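Local coordinates for fluorescence recovery protein (Synechocystis sp., PDB 4JDX), which destabilizes the active red form of the orange carotenoid protein, speeding its return to the orange form and the recovery of fluorescence after non-photochemical quenching, at residues A[24-38]-A[61-75]. Sequence-based numbering, arbitrary orientation.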
loop_
_atom_site.group_PDB
_atom_site.type_symbol
_atom_site.label_atom_id
_atom_site.label_comp_id
_atom_site.label_asym_id
_atom_site.label_seq_id
_atom_site.Cartn_x
_atom_site.Cartn_y
_atom_site.Cartn_z
ATOM N N HIS A 24 -27.074 11.979 -2.424
ATOM C CA HIS A 24 -25.865 11.951 -3.241
ATOM C C HIS A 24 -24.864 12.985 -2.749
ATOM O O HIS A 24 -23.666 12.710 -2.649
ATOM C CB HIS A 24 -26.203 12.226 -4.708
ATOM C CG HIS A 24 -26.873 11.082 -5.399
ATOM N ND1 HIS A 24 -27.637 11.244 -6.536
ATOM C CD2 HIS A 24 -26.891 9.758 -5.122
ATOM C CE1 HIS A 24 -28.099 10.071 -6.925
ATOM N NE2 HIS A 24 -27.660 9.150 -6.084
ATOM N N ALA A 25 -25.363 14.178 -2.437
ATOM C CA ALA A 25 -24.511 15.271 -1.993
ATOM C C ALA A 25 -23.895 14.927 -0.643
ATOM O O ALA A 25 -22.766 15.320 -0.343
ATOM C CB ALA A 25 -25.313 16.563 -1.901
ATOM N N LEU A 26 -24.639 14.180 0.163
ATOM C CA LEU A 26 -24.169 13.787 1.485
ATOM C C LEU A 26 -23.167 12.640 1.375
ATOM O O LEU A 26 -22.223 12.553 2.159
ATOM C CB LEU A 26 -25.345 13.385 2.377
ATOM C CG LEU A 26 -24.960 12.958 3.792
ATOM C CD1 LEU A 26 -24.052 14.003 4.440
ATOM C CD2 LEU A 26 -26.208 12.719 4.632
ATOM N N PHE A 27 -23.376 11.766 0.393
ATOM C CA PHE A 27 -22.435 10.685 0.110
ATOM C C PHE A 27 -21.060 11.248 -0.218
ATOM O O PHE A 27 -20.056 10.839 0.360
ATOM C CB PHE A 27 -22.919 9.837 -1.071
ATOM C CG PHE A 27 -23.719 8.626 -0.672
ATOM C CD1 PHE A 27 -24.241 8.501 0.603
ATOM C CD2 PHE A 27 -23.937 7.602 -1.578
ATOM C CE1 PHE A 27 -24.971 7.384 0.960
ATOM C CE2 PHE A 27 -24.663 6.484 -1.222
ATOM C CZ PHE A 27 -25.180 6.375 0.047
ATOM N N ARG A 28 -21.022 12.187 -1.155
ATOM C CA ARG A 28 -19.769 12.796 -1.573
ATOM C C ARG A 28 -19.089 13.488 -0.396
ATOM O O ARG A 28 -17.876 13.405 -0.234
ATOM C CB ARG A 28 -20.025 13.795 -2.701
ATOM C CG ARG A 28 -20.542 13.151 -3.977
ATOM C CD ARG A 28 -20.637 14.158 -5.110
ATOM N NE ARG A 28 -21.783 15.053 -4.957
ATOM C CZ ARG A 28 -22.949 14.913 -5.583
ATOM N NH1 ARG A 28 -23.156 13.910 -6.428
ATOM N NH2 ARG A 28 -23.922 15.788 -5.366
ATOM N N LYS A 29 -19.886 14.163 0.425
ATOM C CA LYS A 29 -19.374 14.857 1.599
ATOM C C LYS A 29 -18.672 13.870 2.531
ATOM O O LYS A 29 -17.538 14.097 2.952
ATOM C CB LYS A 29 -20.524 15.534 2.340
ATOM C CG LYS A 29 -20.101 16.625 3.304
ATOM C CD LYS A 29 -21.304 17.160 4.060
ATOM C CE LYS A 29 -21.038 18.529 4.656
ATOM N NZ LYS A 29 -21.582 19.621 3.798
ATOM N N ALA A 30 -19.361 12.775 2.842
ATOM C CA ALA A 30 -18.821 11.731 3.705
ATOM C C ALA A 30 -17.570 11.128 3.080
ATOM O O ALA A 30 -16.576 10.873 3.762
ATOM C CB ALA A 30 -19.867 10.646 3.932
ATOM N N TYR A 31 -17.635 10.903 1.772
ATOM C CA TYR A 31 -16.512 10.367 1.015
ATOM C C TYR A 31 -15.271 11.228 1.224
ATOM O O TYR A 31 -14.182 10.712 1.485
ATOM C CB TYR A 31 -16.866 10.293 -0.473
ATOM C CG TYR A 31 -15.711 9.897 -1.364
ATOM C CD1 TYR A 31 -15.128 8.644 -1.264
ATOM C CD2 TYR A 31 -15.207 10.777 -2.311
ATOM C CE1 TYR A 31 -14.072 8.281 -2.078
ATOM C CE2 TYR A 31 -14.153 10.421 -3.126
ATOM C CZ TYR A 31 -13.591 9.174 -3.006
ATOM O OH TYR A 31 -12.543 8.820 -3.821
ATOM N N GLN A 32 -15.440 12.541 1.118
ATOM C CA GLN A 32 -14.337 13.469 1.324
ATOM C C GLN A 32 -13.834 13.396 2.762
ATOM O O GLN A 32 -12.633 13.499 3.011
ATOM C CB GLN A 32 -14.767 14.895 0.982
ATOM C CG GLN A 32 -15.029 15.107 -0.502
ATOM C CD GLN A 32 -13.773 14.964 -1.339
ATOM O OE1 GLN A 32 -12.674 15.267 -0.880
ATOM N NE2 GLN A 32 -13.926 14.497 -2.574
ATOM N N ARG A 33 -14.754 13.205 3.703
ATOM C CA ARG A 33 -14.384 13.099 5.108
ATOM C C ARG A 33 -13.546 11.847 5.340
ATOM O O ARG A 33 -12.635 11.842 6.168
ATOM C CB ARG A 33 -15.629 13.051 5.997
ATOM C CG ARG A 33 -16.440 14.333 6.028
ATOM C CD ARG A 33 -17.320 14.358 7.259
ATOM N NE ARG A 33 -18.071 15.606 7.399
ATOM C CZ ARG A 33 -19.397 15.713 7.349
ATOM N NH1 ARG A 33 -20.169 14.652 7.157
ATOM N NH2 ARG A 33 -19.961 16.901 7.495
ATOM N N GLU A 34 -13.859 10.784 4.607
ATOM C CA GLU A 34 -13.152 9.523 4.765
ATOM C C GLU A 34 -11.744 9.620 4.179
ATOM O O GLU A 34 -10.808 9.006 4.692
ATOM C CB GLU A 34 -13.923 8.381 4.104
ATOM C CG GLU A 34 -13.370 7.014 4.453
ATOM C CD GLU A 34 -14.286 5.881 4.044
ATOM O OE1 GLU A 34 -15.109 6.075 3.124
ATOM O OE2 GLU A 34 -14.182 4.793 4.649
ATOM N N LEU A 35 -11.600 10.390 3.105
ATOM C CA LEU A 35 -10.292 10.631 2.512
ATOM C C LEU A 35 -9.398 11.366 3.500
ATOM O O LEU A 35 -8.235 11.012 3.686
ATOM C CB LEU A 35 -10.418 11.458 1.234
ATOM C CG LEU A 35 -11.188 10.833 0.070
ATOM C CD1 LEU A 35 -11.189 11.786 -1.125
ATOM C CD2 LEU A 35 -10.617 9.471 -0.309
ATOM N N ASP A 36 -9.952 12.396 4.130
ATOM C CA ASP A 36 -9.204 13.196 5.089
ATOM C C ASP A 36 -8.723 12.341 6.256
ATOM O O ASP A 36 -7.567 12.437 6.673
ATOM C CB ASP A 36 -10.060 14.357 5.598
ATOM C CG ASP A 36 -10.243 15.445 4.558
ATOM O OD1 ASP A 36 -9.399 15.541 3.642
ATOM O OD2 ASP A 36 -11.226 16.206 4.655
ATOM N N GLY A 37 -9.606 11.495 6.772
ATOM C CA GLY A 37 -9.255 10.622 7.876
ATOM C C GLY A 37 -8.207 9.612 7.451
ATOM O O GLY A 37 -7.208 9.410 8.138
ATOM N N LEU A 38 -8.438 8.984 6.302
ATOM C CA LEU A 38 -7.524 7.983 5.769
ATOM C C LEU A 38 -6.124 8.562 5.630
ATOM O O LEU A 38 -5.146 7.996 6.119
ATOM C CB LEU A 38 -8.002 7.497 4.402
ATOM C CG LEU A 38 -7.060 6.510 3.710
ATOM C CD1 LEU A 38 -6.782 5.325 4.625
ATOM C CD2 LEU A 38 -7.637 6.050 2.376
ATOM N N PHE A 61 -3.164 -2.286 5.111
ATOM C CA PHE A 61 -4.213 -1.361 5.521
ATOM C C PHE A 61 -4.758 -0.569 4.333
ATOM O O PHE A 61 -5.971 -0.487 4.141
ATOM C CB PHE A 61 -3.678 -0.410 6.597
ATOM C CG PHE A 61 -4.624 0.703 6.955
ATOM C CD1 PHE A 61 -5.676 0.486 7.823
ATOM C CD2 PHE A 61 -4.453 1.970 6.427
ATOM C CE1 PHE A 61 -6.544 1.510 8.152
ATOM C CE2 PHE A 61 -5.317 2.995 6.754
ATOM C CZ PHE A 61 -6.362 2.765 7.617
ATOM N N LEU A 62 -3.862 0.010 3.537
ATOM C CA LEU A 62 -4.258 0.774 2.353
ATOM C C LEU A 62 -4.998 -0.090 1.340
ATOM O O LEU A 62 -6.020 0.320 0.791
ATOM C CB LEU A 62 -3.035 1.395 1.678
ATOM C CG LEU A 62 -2.555 2.734 2.232
ATOM C CD1 LEU A 62 -1.157 3.044 1.713
ATOM C CD2 LEU A 62 -3.533 3.844 1.862
ATOM N N SER A 63 -4.464 -1.279 1.081
ATOM C CA SER A 63 -5.080 -2.199 0.134
ATOM C C SER A 63 -6.526 -2.448 0.526
ATOM O O SER A 63 -7.422 -2.451 -0.319
ATOM C CB SER A 63 -4.328 -3.532 0.105
ATOM O OG SER A 63 -3.084 -3.440 -0.584
ATOM N N ALA A 64 -6.743 -2.645 1.821
ATOM C CA ALA A 64 -8.050 -3.015 2.344
ATOM C C ALA A 64 -8.983 -1.813 2.364
ATOM O O ALA A 64 -10.116 -1.886 1.884
ATOM C CB ALA A 64 -7.907 -3.596 3.746
ATOM N N LYS A 65 -8.502 -0.705 2.918
ATOM C CA LYS A 65 -9.319 0.493 3.059
ATOM C C LYS A 65 -9.705 1.032 1.690
ATOM O O LYS A 65 -10.765 1.633 1.527
ATOM C CB LYS A 65 -8.577 1.568 3.856
ATOM C CG LYS A 65 -9.478 2.391 4.766
ATOM C CD LYS A 65 -10.016 1.555 5.918
ATOM C CE LYS A 65 -10.762 2.404 6.938
ATOM N NZ LYS A 65 -11.924 3.120 6.341
ATOM N N ARG A 66 -8.846 0.807 0.702
ATOM C CA ARG A 66 -9.101 1.288 -0.649
ATOM C C ARG A 66 -10.192 0.465 -1.329
ATOM O O ARG A 66 -11.017 1.001 -2.069
ATOM C CB ARG A 66 -7.824 1.246 -1.486
ATOM C CG ARG A 66 -8.024 1.747 -2.901
ATOM C CD ARG A 66 -6.707 2.070 -3.580
ATOM N NE ARG A 66 -6.904 2.496 -4.964
ATOM C CZ ARG A 66 -5.946 2.985 -5.746
ATOM N NH1 ARG A 66 -4.713 3.123 -5.284
ATOM N NH2 ARG A 66 -6.225 3.341 -6.991
ATOM N N HIS A 67 -10.192 -0.839 -1.073
ATOM C CA HIS A 67 -11.183 -1.729 -1.667
ATOM C C HIS A 67 -12.541 -1.504 -1.014
ATOM O O HIS A 67 -13.576 -1.542 -1.677
ATOM C CB HIS A 67 -10.766 -3.192 -1.507
ATOM C CG HIS A 67 -11.698 -4.157 -2.173
ATOM N ND1 HIS A 67 -12.412 -5.105 -1.472
ATOM C CD2 HIS A 67 -12.040 -4.313 -3.473
ATOM C CE1 HIS A 67 -13.151 -5.808 -2.313
ATOM N NE2 HIS A 67 -12.943 -5.347 -3.533
ATOM N N GLU A 68 -12.519 -1.278 0.295
ATOM C CA GLU A 68 -13.720 -0.972 1.060
ATOM C C GLU A 68 -14.402 0.265 0.491
ATOM O O GLU A 68 -15.600 0.258 0.206
ATOM C CB GLU A 68 -13.342 -0.718 2.521
ATOM C CG GLU A 68 -14.493 -0.288 3.417
ATOM C CD GLU A 68 -14.025 0.144 4.792
ATOM O OE1 GLU A 68 -12.853 -0.120 5.129
ATOM O OE2 GLU A 68 -14.825 0.751 5.534
ATOM N N ILE A 69 -13.615 1.321 0.325
ATOM C CA ILE A 69 -14.119 2.610 -0.137
ATOM C C ILE A 69 -14.650 2.552 -1.567
ATOM O O ILE A 69 -15.648 3.196 -1.891
ATOM C CB ILE A 69 -13.018 3.685 -0.049
ATOM C CG1 ILE A 69 -12.742 4.025 1.418
ATOM C CG2 ILE A 69 -13.414 4.937 -0.834
ATOM C CD1 ILE A 69 -11.589 4.984 1.628
ATOM N N ASP A 70 -13.984 1.778 -2.416
ATOM C CA ASP A 70 -14.383 1.655 -3.813
ATOM C C ASP A 70 -15.849 1.247 -3.943
ATOM O O ASP A 70 -16.528 1.649 -4.889
ATOM C CB ASP A 70 -13.501 0.631 -4.534
ATOM C CG ASP A 70 -12.104 1.154 -4.819
ATOM O OD1 ASP A 70 -11.913 2.388 -4.830
ATOM O OD2 ASP A 70 -11.198 0.324 -5.041
ATOM N N GLY A 71 -16.335 0.458 -2.989
ATOM C CA GLY A 71 -17.683 -0.077 -3.064
ATOM C C GLY A 71 -18.568 0.282 -1.883
ATOM O O GLY A 71 -19.654 -0.276 -1.728
ATOM N N LYS A 72 -18.118 1.221 -1.055
ATOM C CA LYS A 72 -18.843 1.571 0.165
ATOM C C LYS A 72 -20.059 2.457 -0.096
ATOM O O LYS A 72 -21.086 2.323 0.569
ATOM C CB LYS A 72 -17.916 2.273 1.163
ATOM C CG LYS A 72 -18.652 2.848 2.364
ATOM C CD LYS A 72 -17.721 3.600 3.294
ATOM C CE LYS A 72 -17.097 2.678 4.323
ATOM N NZ LYS A 72 -16.472 3.446 5.430
ATOM N N TYR A 73 -19.941 3.364 -1.060
ATOM C CA TYR A 73 -20.987 4.352 -1.307
ATOM C C TYR A 73 -21.975 3.881 -2.366
ATOM O O TYR A 73 -22.077 4.459 -3.446
ATOM C CB TYR A 73 -20.354 5.694 -1.683
ATOM C CG TYR A 73 -19.524 6.254 -0.549
ATOM C CD1 TYR A 73 -20.105 7.036 0.440
ATOM C CD2 TYR A 73 -18.170 5.970 -0.444
ATOM C CE1 TYR A 73 -19.360 7.535 1.488
ATOM C CE2 TYR A 73 -17.417 6.467 0.601
ATOM C CZ TYR A 73 -18.019 7.247 1.565
ATOM O OH TYR A 73 -17.280 7.748 2.612
ATOM N N ASP A 74 -22.708 2.825 -2.027
ATOM C CA ASP A 74 -23.688 2.230 -2.922
ATOM C C ASP A 74 -25.053 2.888 -2.717
ATOM O O ASP A 74 -25.623 2.824 -1.628
ATOM C CB ASP A 74 -23.777 0.728 -2.648
ATOM C CG ASP A 74 -24.579 -0.011 -3.693
ATOM O OD1 ASP A 74 -25.201 0.646 -4.553
ATOM O OD2 ASP A 74 -24.594 -1.259 -3.649
ATOM N N ASP A 75 -25.574 3.514 -3.768
ATOM C CA ASP A 75 -26.804 4.296 -3.666
ATOM C C ASP A 75 -28.044 3.476 -4.012
ATOM O O ASP A 75 -29.154 4.010 -4.062
ATOM C CB ASP A 75 -26.727 5.518 -4.586
ATOM C CG ASP A 75 -26.812 5.150 -6.053
ATOM O OD1 ASP A 75 -27.269 5.993 -6.852
ATOM O OD2 ASP A 75 -26.427 4.017 -6.408
#
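Glu34 OE2 is held by two ammonium groups: Lys72 NZ at 2.8 Å, hydrogen-bonded from above the carboxylate plane, and Lys65 NZ in a longer salt bridge of 3.3 Å. Glu34 OE1 accepts a 2.8 Å bond from Tyr73 OH, again from above the plane, so both ends of the buried carboxylate are engaged. Glu34 reaches this site because CG lies anti to the backbone N (chi1 -169°) and the chain beyond is extended. Glu68 shares both lysines, OE1 pairing with Lys65 and OE2 more weakly with Lys72, which also bridges to Glu90. The Tyr73 ring turns its edge to the face of Phe27 in a T-shaped pair, with planes 69° apart, while the edge of Tyr31 meets the Tyr73 face in an offset edge-to-face pair, with centroids 5.7 Å apart. Over that same face Tyr31 CB makes a CH-pi contact. Were Tyr73 an alanine, Glu34 OE1 would probably lose its hydroxyl donor and a gap would open beside Phe27 and Tyr31. Leu38 CD1 meets Phe61 CE2 at 3.5 Å; beyond the aromatics, His24 NE2 donates to Asp75 OD1. The axes of 24-38 and 61-70 run antiparallel (177°), no closer than 12.1 Å, a helical hairpin bridged by long side chains and the loop after helix 53-70, where the two lysines probably keep Glu34 ionised despite the nearby Glu68 carboxylate.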